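Local coordinates for protein macrophage migration inhibitory factor (Oncomelania hupensis, PDB 6LR3) that belongs to the macrophage migration inhibitory factor family of small cytokine-like proteins, which assemble as trimers of subunits each built on two beta-alpha-beta units, at residues P2-N7 with M38-R43; F59-C64 with R98-P103. All blocks are in the same frame, centred on the assembly; numbering follows the deposited sequence.

The two contacts illustrate how one mixed sheet can be assembled from two parallel pairs of strands. Across it the order is 39-43, 3-8, 58-64, 95-101, so contact 1 forms one half and contact 2 the other, with their centres about 10 Å apart. Along the chain contact 1 is complete before contact 2 begins. Each is the strand pairing of a beta-alpha-beta unit, whose crossover is helix 19-31 in the first and helix 70-88 in the second. Strands 3-8 and 58-64 join the halves in antiparallel fashion, through probable hydrogen bonds from Thr61 N to Thr5 O and from Glu63 N to Val3 O. Both contacts also meet neighbouring subunits, in keeping with the trimeric assembly of the family.

Contact 1 (P2-N7 with M38-R43); sequences PVITVN and MFVDLR. With SO4 (sulfate ion), chain N.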
loop_
_atom_site.group_PDB
_atom_site.type_symbol
_atom_site.label_atom_id
_atom_site.label_comp_id
_atom_site.label_asym_id
_atom_site.label_seq_id
_atom_site.Cartn_x
_atom_site.Cartn_y
_atom_site.Cartn_z
ATOM N N PRO B 2 -13.741 -5.201 1.556
ATOM C CA PRO B 2 -12.569 -5.299 0.664
ATOM C C PRO B 2 -12.007 -3.916 0.344
ATOM O O PRO B 2 -12.699 -2.939 0.530
ATOM C CB PRO B 2 -13.002 -5.976 -0.638
ATOM C CG PRO B 2 -14.276 -6.697 -0.276
ATOM C CD PRO B 2 -14.885 -5.788 0.769
ATOM N N VAL B 3 -10.780 -3.862 -0.155
ATOM C CA VAL B 3 -10.169 -2.583 -0.580
ATOM C C VAL B 3 -9.650 -2.795 -1.998
ATOM O O VAL B 3 -8.787 -3.653 -2.200
ATOM C CB VAL B 3 -9.065 -2.080 0.360
ATOM C CG1 VAL B 3 -8.493 -0.778 -0.156
ATOM C CG2 VAL B 3 -9.536 -1.953 1.792
ATOM N N ILE B 4 -10.110 -1.981 -2.928
ATOM C CA ILE B 4 -9.547 -1.913 -4.292
ATOM C C ILE B 4 -8.720 -0.646 -4.370
ATOM O O ILE B 4 -9.282 0.429 -4.215
ATOM C CB ILE B 4 -10.646 -1.885 -5.371
ATOM C CG1 ILE B 4 -11.810 -2.840 -5.100
ATOM C CG2 ILE B 4 -9.992 -2.142 -6.741
ATOM C CD1 ILE B 4 -11.398 -4.276 -4.865
ATOM N N THR B 5 -7.437 -0.779 -4.604
ATOM C CA THR B 5 -6.500 0.356 -4.736
ATOM C C THR B 5 -6.064 0.416 -6.184
ATOM O O THR B 5 -5.616 -0.600 -6.718
ATOM C CB THR B 5 -5.321 0.211 -3.775
ATOM O OG1 THR B 5 -5.862 0.036 -2.452
ATOM C CG2 THR B 5 -4.406 1.413 -3.853
ATOM N N VAL B 6 -6.245 1.561 -6.812
ATOM C CA VAL B 6 -5.875 1.755 -8.233
ATOM C C VAL B 6 -4.778 2.814 -8.279
ATOM O O VAL B 6 -5.061 3.960 -7.927
ATOM C CB VAL B 6 -7.085 2.147 -9.079
ATOM C CG1 VAL B 6 -6.698 2.399 -10.509
ATOM C CG2 VAL B 6 -8.155 1.063 -9.021
ATOM N N ASN B 7 -3.572 2.405 -8.660
ATOM C CA ASN B 7 -2.425 3.328 -8.839
ATOM C C ASN B 7 -2.259 3.537 -10.345
ATOM O O ASN B 7 -1.904 2.595 -11.051
ATOM C CB ASN B 7 -1.144 2.769 -8.232
ATOM C CG ASN B 7 -1.325 2.421 -6.776
ATOM O OD1 ASN B 7 -1.366 3.325 -5.924
ATOM N ND2 ASN B 7 -1.490 1.130 -6.473
ATOM N N MET B 38 -16.878 -2.038 1.022
ATOM C CA MET B 38 -16.032 -1.961 -0.188
ATOM C C MET B 38 -15.403 -0.563 -0.266
ATOM O O MET B 38 -16.134 0.430 -0.430
ATOM C CB MET B 38 -16.857 -2.217 -1.450
ATOM C CG MET B 38 -16.058 -2.112 -2.753
ATOM S SD MET B 38 -14.802 -3.415 -2.915
ATOM C CE MET B 38 -15.909 -4.820 -2.819
ATOM N N PHE B 39 -14.087 -0.486 -0.187
ATOM C CA PHE B 39 -13.358 0.761 -0.445
ATOM C C PHE B 39 -12.785 0.721 -1.844
ATOM O O PHE B 39 -12.288 -0.343 -2.302
ATOM C CB PHE B 39 -12.188 0.924 0.510
ATOM C CG PHE B 39 -12.506 1.074 1.972
ATOM C CD1 PHE B 39 -12.756 -0.031 2.751
ATOM C CD2 PHE B 39 -12.451 2.317 2.578
ATOM C CE1 PHE B 39 -12.964 0.094 4.120
ATOM C CE2 PHE B 39 -12.658 2.447 3.931
ATOM C CZ PHE B 39 -12.898 1.337 4.710
ATOM N N VAL B 40 -12.787 1.870 -2.508
ATOM C CA VAL B 40 -12.007 2.074 -3.741
ATOM C C VAL B 40 -11.169 3.321 -3.527
ATOM O O VAL B 40 -11.734 4.412 -3.376
ATOM C CB VAL B 40 -12.871 2.168 -5.016
ATOM C CG1 VAL B 40 -11.963 2.352 -6.217
ATOM C CG2 VAL B 40 -13.733 0.940 -5.189
ATOM N N ASP B 41 -9.868 3.104 -3.465
ATOM C CA ASP B 41 -8.842 4.139 -3.222
ATOM C C ASP B 41 -8.167 4.398 -4.565
ATOM O O ASP B 41 -7.379 3.555 -5.018
ATOM C CB ASP B 41 -7.924 3.655 -2.110
ATOM C CG ASP B 41 -6.883 4.667 -1.666
ATOM O OD1 ASP B 41 -6.813 5.709 -2.295
ATOM O OD2 ASP B 41 -6.142 4.319 -0.710
ATOM N N LEU B 42 -8.534 5.489 -5.213
ATOM C CA LEU B 42 -8.016 5.850 -6.548
ATOM C C LEU B 42 -6.856 6.825 -6.405
ATOM O O LEU B 42 -7.052 7.920 -5.920
ATOM C CB LEU B 42 -9.138 6.455 -7.386
ATOM C CG LEU B 42 -8.720 6.969 -8.760
ATOM C CD1 LEU B 42 -8.082 5.895 -9.608
ATOM C CD2 LEU B 42 -9.912 7.574 -9.463
ATOM N N ARG B 43 -5.682 6.383 -6.806
ATOM C CA ARG B 43 -4.487 7.249 -6.915
ATOM C C ARG B 43 -4.306 7.551 -8.400
ATOM O O ARG B 43 -3.658 6.785 -9.112
ATOM C CB ARG B 43 -3.241 6.585 -6.335
ATOM C CG ARG B 43 -3.293 6.383 -4.829
ATOM C CD ARG B 43 -4.064 5.137 -4.454
ATOM N NE ARG B 43 -4.028 4.834 -3.035
ATOM C CZ ARG B 43 -3.079 4.135 -2.427
ATOM N NH1 ARG B 43 -2.043 3.630 -3.102
ATOM N NH2 ARG B 43 -3.210 3.878 -1.127
HETATM S S SO4 N . -0.069 1.760 -0.481
HETATM O O1 SO4 N . -1.289 2.320 0.109
HETATM O O2 SO4 N . 1.095 2.560 -0.076
HETATM O O3 SO4 N . -0.184 1.863 -1.935
HETATM O O4 SO4 N . 0.081 0.395 -0.118
HETATM O O HOH W 1 -5.824 1.573 -0.166
#
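Val3 to Asn7 run beside Phe39 to Arg43 as the parallel strand pair of a beta-alpha-beta unit, whose crossover is helix 19-31. Five backbone bonds shuttle between the segments, from Phe39 N to Pro2 O (2.9 Å) to Arg43 N to Val6 O (2.7 Å). On the face of Ile4, Val6, Val40 and Leu42, turned to helices 19-31 and 70-88, packing is apolar, Leu42 CD1 meeting Val6 CG1. At the pair's start, bends at chi2 (66°) and chi3 (59°) turn Met38 SD toward Ile4 CG1 (3.7 Å) and CE toward Pro2 CG (3.6 Å), the side chain crossing Pro2 at about a right angle. On the other face Val3 CG2 meets Phe39 CD1, and beyond them come polar groups. A water bridges Thr5 OG1 and Asp41 OD2, and that carboxylate forms a salt bridge with Arg43, OD2 to NH2 (3.0 Å), met from above its plane. Arg43 NH1 and NH2 also grip a sulfate ion, shared with Arg43 of both other subunits. Thr5 CG2 sits over the centre of one guanidinium face, 3.2 Å above its plane. Near that plane, Arg43 NH1 donates to a lone pair of Asn7 OD1 (2.9 Å), with the amide turned 63° from the guanidinium.

Contact 2 (F59-C64 with R98-P103); sequences FATVEC and RFIPVP. With SO4 (sulfate ion), chain M.
Arg98 lies beside Phe59 and Thr61 across a parallel strand pair, and its side chain serves as a guide to the whole contact. CB packs against the phenyl ring, 4.0 Å from Phe59 CE1, with Thr61 CG2 also near. CG stands anti to the backbone N (chi1 177°), and the chain then stays extended as far as NE, carrying the charged end away from strand 58-64. There the guanidinium lies nearly coplanar with the Phe59 ring. Ile100 CD1 is over the centre of one of its faces, 3.5 Å above the plane, and the same methyl reaches back across the strands to Thr61 CB (3.9 Å). At the tip, Arg98 NH1 donates to sulfate O1 (2.7 Å) close to the guanidinium plane, whereas Arg98 NH2 makes a long, weak bond to O3.

Along the backbone, five hydrogen bonds tie the strands of the beta-alpha-beta unit whose crossover is helix 70-88, from Arg98 N to Ala60 O up to Val102 N to Cys64 O. The short strand segments run parallel, their directions 20° apart. On the opposite face of the sheet, toward helix 70-88, Val62 CB packs on Phe99 CD1 (3.8 Å), whereas Glu63 CG lies against Ile100 CB (3.9 Å) on the Arg98 side.

Arg98 NH1 also forms a salt bridge with Glu63 OE2 of one neighbouring subunit, and Glu63 OE2 of this chain does so with Arg98 NH1 of the other. The sulfate, probably from the crystallisation liquor, is held by Arg98 of all three subunits. Three arginines brought together on one anion would repel one another; the salt bridges from Glu63 between subunits, and here the sulfate, probably offset that repulsion.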
loop_
_atom_site.group_PDB
_atom_site.type_symbol
_atom_site.label_atom_id
_atom_site.label_comp_id
_atom_site.label_asym_id
_atom_site.label_seq_id
_atom_site.Cartn_x
_atom_site.Cartn_y
_atom_site.Cartn_z
ATOM N N PHE B 59 -1.220 -0.148 -11.799
ATOM C CA PHE B 59 -0.988 -1.215 -10.815
ATOM C C PHE B 59 -2.118 -1.118 -9.816
ATOM O O PHE B 59 -2.265 -0.084 -9.154
ATOM C CB PHE B 59 0.370 -1.085 -10.130
ATOM C CG PHE B 59 0.528 -2.091 -9.026
ATOM C CD1 PHE B 59 0.406 -3.433 -9.299
ATOM C CD2 PHE B 59 0.788 -1.703 -7.721
ATOM C CE1 PHE B 59 0.513 -4.381 -8.298
ATOM C CE2 PHE B 59 0.910 -2.646 -6.714
ATOM C CZ PHE B 59 0.774 -3.992 -7.010
ATOM N N ALA B 60 -2.918 -2.173 -9.714
ATOM C CA ALA B 60 -4.064 -2.177 -8.794
ATOM C C ALA B 60 -3.901 -3.325 -7.800
ATOM O O ALA B 60 -3.237 -4.325 -8.145
ATOM C CB ALA B 60 -5.357 -2.277 -9.550
ATOM N N THR B 61 -4.503 -3.183 -6.633
ATOM C CA THR B 61 -4.522 -4.244 -5.619
ATOM C C THR B 61 -5.967 -4.472 -5.169
ATOM O O THR B 61 -6.766 -3.533 -5.083
ATOM C CB THR B 61 -3.564 -3.970 -4.459
ATOM O OG1 THR B 61 -4.003 -2.834 -3.725
ATOM C CG2 THR B 61 -2.141 -3.751 -4.928
ATOM N N VAL B 62 -6.238 -5.718 -4.826
ATOM C CA VAL B 62 -7.534 -6.169 -4.298
ATOM C C VAL B 62 -7.268 -6.865 -2.979
ATOM O O VAL B 62 -6.673 -7.906 -2.992
ATOM C CB VAL B 62 -8.246 -7.100 -5.285
ATOM C CG1 VAL B 62 -9.554 -7.600 -4.704
ATOM C CG2 VAL B 62 -8.445 -6.405 -6.636
ATOM N N GLU B 63 -7.596 -6.208 -1.876
ATOM C CA GLU B 63 -7.476 -6.756 -0.511
ATOM C C GLU B 63 -8.849 -7.302 -0.130
ATOM O O GLU B 63 -9.833 -6.562 -0.192
ATOM C CB GLU B 63 -6.985 -5.701 0.462
ATOM C CG GLU B 63 -5.547 -5.265 0.220
ATOM C CD GLU B 63 -5.154 -4.002 0.972
ATOM O OE1 GLU B 63 -5.386 -2.919 0.418
ATOM O OE2 GLU B 63 -4.681 -4.116 2.145
ATOM N N CYS B 64 -8.918 -8.562 0.247
ATOM C CA CYS B 64 -10.211 -9.197 0.575
ATOM C C CYS B 64 -9.999 -10.309 1.595
ATOM O O CYS B 64 -9.006 -11.031 1.491
ATOM C CB CYS B 64 -10.873 -9.739 -0.680
ATOM S SG CYS B 64 -12.607 -10.206 -0.422
ATOM N N ARG B 98 -2.611 -7.124 -8.259
ATOM C CA ARG B 98 -2.227 -8.053 -7.188
ATOM C C ARG B 98 -3.451 -8.287 -6.310
ATOM O O ARG B 98 -4.102 -7.343 -5.866
ATOM C CB ARG B 98 -1.071 -7.504 -6.372
ATOM C CG ARG B 98 -0.666 -8.383 -5.211
ATOM C CD ARG B 98 0.507 -7.798 -4.474
ATOM N NE ARG B 98 0.590 -8.510 -3.224
ATOM C CZ ARG B 98 0.914 -8.001 -2.059
ATOM N NH1 ARG B 98 1.324 -6.753 -1.946
ATOM N NH2 ARG B 98 0.817 -8.765 -0.979
ATOM N N PHE B 99 -3.719 -9.560 -6.053
ATOM C CA PHE B 99 -4.801 -10.040 -5.177
ATOM C C PHE B 99 -4.164 -10.378 -3.827
ATOM O O PHE B 99 -3.217 -11.137 -3.769
ATOM C CB PHE B 99 -5.516 -11.197 -5.862
ATOM C CG PHE B 99 -6.182 -10.767 -7.146
ATOM C CD1 PHE B 99 -7.475 -10.284 -7.122
ATOM C CD2 PHE B 99 -5.492 -10.775 -8.343
ATOM C CE1 PHE B 99 -8.083 -9.851 -8.296
ATOM C CE2 PHE B 99 -6.106 -10.337 -9.508
ATOM C CZ PHE B 99 -7.394 -9.874 -9.478
ATOM N N ILE B 100 -4.663 -9.753 -2.768
ATOM C CA ILE B 100 -4.066 -9.788 -1.409
ATOM C C ILE B 100 -5.077 -10.378 -0.434
ATOM O O ILE B 100 -6.024 -9.717 -0.011
ATOM C CB ILE B 100 -3.595 -8.397 -0.975
ATOM C CG1 ILE B 100 -2.702 -7.740 -2.033
ATOM C CG2 ILE B 100 -2.915 -8.513 0.386
ATOM C CD1 ILE B 100 -2.203 -6.369 -1.669
ATOM N N PRO B 101 -4.870 -11.639 -0.026
ATOM C CA PRO B 101 -5.735 -12.287 0.957
ATOM C C PRO B 101 -5.489 -11.671 2.327
ATOM O O PRO B 101 -4.343 -11.402 2.672
ATOM C CB PRO B 101 -5.322 -13.764 0.962
ATOM C CG PRO B 101 -4.086 -13.881 0.069
ATOM C CD PRO B 101 -3.804 -12.527 -0.534
ATOM N N VAL B 102 -6.563 -11.334 3.020
ATOM C CA VAL B 102 -6.490 -10.713 4.365
ATOM C C VAL B 102 -7.083 -11.674 5.378
ATOM O O VAL B 102 -8.209 -12.102 5.206
ATOM C CB VAL B 102 -7.232 -9.375 4.383
ATOM C CG1 VAL B 102 -7.163 -8.752 5.781
ATOM C CG2 VAL B 102 -6.699 -8.458 3.308
ATOM N N PRO B 103 -6.351 -12.041 6.436
ATOM C CA PRO B 103 -6.928 -12.884 7.481
ATOM C C PRO B 103 -8.030 -12.158 8.254
ATOM O O PRO B 103 -7.863 -11.034 8.626
ATOM C CB PRO B 103 -5.748 -13.213 8.414
ATOM C CG PRO B 103 -4.524 -12.838 7.608
ATOM C CD PRO B 103 -4.960 -11.677 6.719
HETATM S S SO4 M . 0.659 -5.784 1.579
HETATM O O1 SO4 M . 1.427 -5.474 0.398
HETATM O O2 SO4 M . 1.026 -4.850 2.634
HETATM O O3 SO4 M . 0.903 -7.092 1.983
HETATM O O4 SO4 M . -0.720 -5.573 1.273
#